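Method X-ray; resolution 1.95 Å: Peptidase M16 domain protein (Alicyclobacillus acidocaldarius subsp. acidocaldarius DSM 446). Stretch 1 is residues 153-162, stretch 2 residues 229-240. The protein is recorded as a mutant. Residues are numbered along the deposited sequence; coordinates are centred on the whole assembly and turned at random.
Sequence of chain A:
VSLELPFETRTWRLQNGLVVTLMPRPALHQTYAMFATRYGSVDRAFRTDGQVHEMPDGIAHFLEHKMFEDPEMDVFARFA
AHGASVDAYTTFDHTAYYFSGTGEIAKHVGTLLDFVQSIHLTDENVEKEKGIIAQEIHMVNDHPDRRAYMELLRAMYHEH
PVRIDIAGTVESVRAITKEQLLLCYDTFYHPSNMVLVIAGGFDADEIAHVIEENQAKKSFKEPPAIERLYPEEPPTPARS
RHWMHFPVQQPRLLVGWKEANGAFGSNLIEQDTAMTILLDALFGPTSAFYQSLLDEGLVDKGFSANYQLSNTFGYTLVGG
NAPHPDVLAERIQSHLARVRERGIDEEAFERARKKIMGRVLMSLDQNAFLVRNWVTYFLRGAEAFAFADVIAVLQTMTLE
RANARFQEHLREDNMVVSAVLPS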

# COMPACT_ATOMS: atom_id res chain seq x y z
N LEU A 153 -20.63 -10.69 8.99
CA LEU A 153 -21.71 -9.72 8.94
C LEU A 153 -23.09 -10.34 8.89
O LEU A 153 -24.05 -9.83 9.57
CB LEU A 153 -21.53 -8.72 7.78
CG LEU A 153 -20.33 -7.76 7.86
CD1 LEU A 153 -20.30 -6.74 6.66
CD2 LEU A 153 -20.37 -6.95 9.15
N ARG A 154 -23.22 -11.39 8.08
CA ARG A 154 -24.46 -12.10 7.93
C ARG A 154 -24.87 -12.78 9.26
O ARG A 154 -26.04 -12.83 9.60
CB ARG A 154 -24.43 -13.14 6.81
CG ARG A 154 -24.72 -12.57 5.41
CD ARG A 154 -24.99 -13.67 4.35
NE ARG A 154 -23.82 -14.42 3.88
CZ ARG A 154 -22.99 -14.05 2.89
NH1 ARG A 154 -21.99 -14.85 2.54
NH2 ARG A 154 -23.14 -12.88 2.26
N ALA A 155 -23.88 -13.24 10.01
CA ALA A 155 -24.12 -13.83 11.33
C ALA A 155 -24.48 -12.73 12.36
O ALA A 155 -25.40 -12.88 13.19
CB ALA A 155 -22.89 -14.64 11.76
N MSE A 156 -23.76 -11.61 12.30
CA MSE A 156 -23.91 -10.54 13.26
C MSE A 156 -25.25 -9.78 13.17
O MSE A 156 -25.86 -9.48 14.20
CB MSE A 156 -22.72 -9.58 13.14
CG MSE A 156 -22.73 -8.39 14.04
SE MSE A 156 -21.08 -7.34 13.98
CE MSE A 156 -19.94 -8.55 14.76
N TYR A 157 -25.68 -9.48 11.94
CA TYR A 157 -26.77 -8.55 11.70
C TYR A 157 -28.03 -9.30 11.29
O TYR A 157 -28.01 -10.16 10.41
CB TYR A 157 -26.34 -7.45 10.66
CG TYR A 157 -25.43 -6.45 11.26
CD1 TYR A 157 -25.91 -5.40 12.04
CD2 TYR A 157 -24.04 -6.58 11.12
CE1 TYR A 157 -25.04 -4.45 12.63
CE2 TYR A 157 -23.18 -5.64 11.71
CZ TYR A 157 -23.67 -4.62 12.48
OH TYR A 157 -22.79 -3.78 13.06
N HIS A 158 -29.15 -8.98 11.94
CA HIS A 158 -30.43 -9.56 11.61
C HIS A 158 -31.06 -8.94 10.35
O HIS A 158 -31.63 -9.67 9.54
CB HIS A 158 -31.45 -9.37 12.75
CG HIS A 158 -31.07 -10.06 14.03
ND1 HIS A 158 -31.84 -11.05 14.59
CD2 HIS A 158 -30.04 -9.85 14.88
CE1 HIS A 158 -31.27 -11.46 15.71
NE2 HIS A 158 -30.16 -10.76 15.89
N GLU A 159 -31.07 -7.62 10.29
CA GLU A 159 -31.88 -6.87 9.30
C GLU A 159 -31.14 -5.68 8.68
O GLU A 159 -31.50 -5.25 7.60
CB GLU A 159 -33.12 -6.23 9.95
CG GLU A 159 -34.11 -7.09 10.60
CD GLU A 159 -34.72 -6.42 11.87
OE1 GLU A 159 -35.42 -5.37 11.77
OE2 GLU A 159 -34.51 -7.01 12.97
N HIS A 160 -30.18 -5.08 9.39
CA HIS A 160 -29.47 -3.91 8.92
C HIS A 160 -28.86 -4.17 7.50
O HIS A 160 -28.31 -5.25 7.27
CB HIS A 160 -28.36 -3.51 9.90
CG HIS A 160 -27.83 -2.13 9.68
ND1 HIS A 160 -27.09 -1.78 8.58
CD2 HIS A 160 -28.01 -0.99 10.40
CE1 HIS A 160 -26.79 -0.49 8.64
NE2 HIS A 160 -27.34 0.02 9.73
N PRO A 161 -28.99 -3.20 6.56
CA PRO A 161 -28.44 -3.40 5.22
C PRO A 161 -26.95 -3.69 5.11
O PRO A 161 -26.53 -4.24 4.08
CB PRO A 161 -28.72 -2.05 4.53
CG PRO A 161 -29.95 -1.55 5.20
CD PRO A 161 -29.78 -1.95 6.63
N VAL A 162 -26.17 -3.38 6.15
CA VAL A 162 -24.74 -3.65 6.17
C VAL A 162 -24.47 -5.16 5.95
O VAL A 162 -23.36 -5.56 5.60
CB VAL A 162 -24.07 -3.12 7.45
CG1 VAL A 162 -24.47 -3.98 8.68
CG2 VAL A 162 -22.51 -3.06 7.29
N LEU A 229 -34.06 6.07 6.70
CA LEU A 229 -34.89 5.05 7.32
C LEU A 229 -34.13 3.71 7.47
O LEU A 229 -33.72 3.11 6.46
CB LEU A 229 -36.16 4.84 6.51
CG LEU A 229 -37.06 6.09 6.38
CD1 LEU A 229 -38.17 5.83 5.37
CD2 LEU A 229 -37.64 6.50 7.77
N TYR A 230 -33.97 3.28 8.73
CA TYR A 230 -33.13 2.14 9.14
C TYR A 230 -33.93 1.31 10.15
O TYR A 230 -34.76 1.87 10.88
CB TYR A 230 -31.83 2.62 9.77
CG TYR A 230 -30.85 3.12 8.73
CD1 TYR A 230 -29.95 2.26 8.12
CD2 TYR A 230 -30.86 4.44 8.33
CE1 TYR A 230 -29.05 2.72 7.16
CE2 TYR A 230 -29.97 4.91 7.36
CZ TYR A 230 -29.10 4.04 6.77
OH TYR A 230 -28.21 4.52 5.80
N PRO A 231 -33.74 -0.03 10.15
CA PRO A 231 -34.49 -0.92 11.05
C PRO A 231 -33.99 -0.89 12.49
O PRO A 231 -32.88 -0.46 12.79
CB PRO A 231 -34.28 -2.31 10.43
CG PRO A 231 -32.85 -2.22 9.85
CD PRO A 231 -32.74 -0.77 9.33
N GLU A 232 -34.83 -1.38 13.41
CA GLU A 232 -34.41 -1.59 14.80
C GLU A 232 -33.59 -2.87 14.99
O GLU A 232 -34.08 -3.90 15.42
CB GLU A 232 -35.67 -1.62 15.71
CG GLU A 232 -36.38 -0.27 15.67
CD GLU A 232 -37.66 -0.19 16.53
OE1 GLU A 232 -38.14 -1.23 17.02
OE2 GLU A 232 -38.20 0.95 16.67
N GLU A 233 -32.32 -2.79 14.76
CA GLU A 233 -31.48 -3.94 14.80
C GLU A 233 -31.27 -4.41 16.28
O GLU A 233 -30.89 -3.60 17.12
CB GLU A 233 -30.16 -3.54 14.16
CG GLU A 233 -29.11 -4.58 14.21
CD GLU A 233 -29.43 -5.79 13.31
OE1 GLU A 233 -30.11 -5.63 12.27
OE2 GLU A 233 -28.97 -6.88 13.68
N PRO A 234 -31.50 -5.70 16.56
CA PRO A 234 -31.16 -6.21 17.90
C PRO A 234 -29.70 -6.07 18.27
O PRO A 234 -28.80 -6.08 17.39
CB PRO A 234 -31.56 -7.70 17.83
CG PRO A 234 -32.59 -7.79 16.75
CD PRO A 234 -32.12 -6.75 15.72
N PRO A 235 -29.43 -5.93 19.59
CA PRO A 235 -28.04 -5.76 19.99
C PRO A 235 -27.23 -7.07 20.00
O PRO A 235 -26.02 -7.02 20.14
CB PRO A 235 -28.14 -5.18 21.41
CG PRO A 235 -29.44 -5.79 21.98
CD PRO A 235 -30.37 -5.72 20.72
N THR A 236 -27.90 -8.20 19.89
CA THR A 236 -27.26 -9.50 19.89
C THR A 236 -27.17 -10.04 18.45
O THR A 236 -27.98 -9.72 17.60
CB THR A 236 -28.06 -10.50 20.74
OG1 THR A 236 -29.44 -10.46 20.34
CG2 THR A 236 -27.96 -10.20 22.31
N PRO A 237 -26.20 -10.92 18.20
CA PRO A 237 -26.03 -11.43 16.84
C PRO A 237 -27.15 -12.39 16.47
O PRO A 237 -27.75 -13.00 17.34
CB PRO A 237 -24.68 -12.18 16.88
CG PRO A 237 -24.29 -12.28 18.24
CD PRO A 237 -25.11 -11.33 19.10
N ALA A 238 -27.40 -12.50 15.18
CA ALA A 238 -28.37 -13.48 14.66
C ALA A 238 -27.84 -14.90 14.89
O ALA A 238 -28.57 -15.78 15.29
CB ALA A 238 -28.69 -13.18 13.14
N ARG A 239 -26.56 -15.11 14.66
CA ARG A 239 -25.89 -16.38 14.97
C ARG A 239 -24.53 -16.00 15.59
O ARG A 239 -23.79 -15.23 15.03
CB ARG A 239 -25.71 -17.23 13.68
CG ARG A 239 -27.03 -17.82 13.12
CD ARG A 239 -26.88 -18.52 11.72
NE ARG A 239 -26.69 -17.54 10.64
CZ ARG A 239 -25.53 -17.27 10.02
NH1 ARG A 239 -24.41 -17.93 10.32
NH2 ARG A 239 -25.51 -16.32 9.07
N SER A 240 -24.19 -16.56 16.74
CA SER A 240 -22.97 -16.14 17.42
C SER A 240 -21.74 -16.97 17.03
O SER A 240 -20.63 -16.62 17.42
CB SER A 240 -23.17 -16.18 18.95
OG SER A 240 -23.39 -17.49 19.39

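What does Glu 233 do at the turn where the helix of the first stretch gives out? Tyr 157 is the first residue to leave helical geometry, and the backbone amides that follow it need acceptors. Glu 233, which covers more surface than any other residue of the contact, supplies them with its carboxylate. Glu 233 OE2 accepts from the backbone N of His 158 at 2.7 Å, while Glu 233 OE1 accepts from two amides, Glu 159 N at 3.0 Å and His 160 N at 2.9 Å. The CA-to-CB bond points sideways, but chi1 in t and chi2 in p bring the end of the side chain nearer. A carboxylate suits this place because its two oxygens can serve three successive NH groups; Glu 233 CD also lies at the edge of the Tyr 157 ring, 3.8 Å from Tyr 157 CD1.

How is His 158, almost as extensively covered as Glu 233, held? Its CA-to-CB bond points toward the second stretch, and the ring is sandwiched there. Pro 234 CG sits 3.7 Å from the centroid of the His 158 ring over one face, and Ala 238 CB sits 3.9 Å from the same centroid over the opposite face, both almost on the ring normal. In the ring plane, His 158 NE2 donates to the backbone O of Thr 236 at 3.0 Å. Histidine therefore combines two flat faces for CH-pi packing with an edge that can donate a hydrogen bond.

What ties the end of the helix to the far part of the second stretch? Ala 155 O accepts a well-aligned hydrogen bond from Arg 239 N at 2.9 Å and a weak one from Ala 238 N at 2.8 Å, the latter bent to 117°. Next to it, the backbone O of Met 156 receives a CA-H...O contact from Pro 237 CA at 3.3 Å. The CA-to-CB bond of Arg 239 points sideways, but the end of its side chain comes nearer, and Ala 155 CA lies over one face of the guanidinium. Ala 155 is buried, with its CB 3.9 Å from Arg 239 NH1.

What closes the other end of the contact? Pro 161 CD lies 4.2 Å from Pro 231 CD, and the rings of His 160 and Tyr 230 are near parallel but slid apart, with centroids 5.6 Å from each other. His 160 ND1 accepts a hydrogen bond from Val 162 N at 3.1 Å. In all, the contact buries 770 Å², both sides summed.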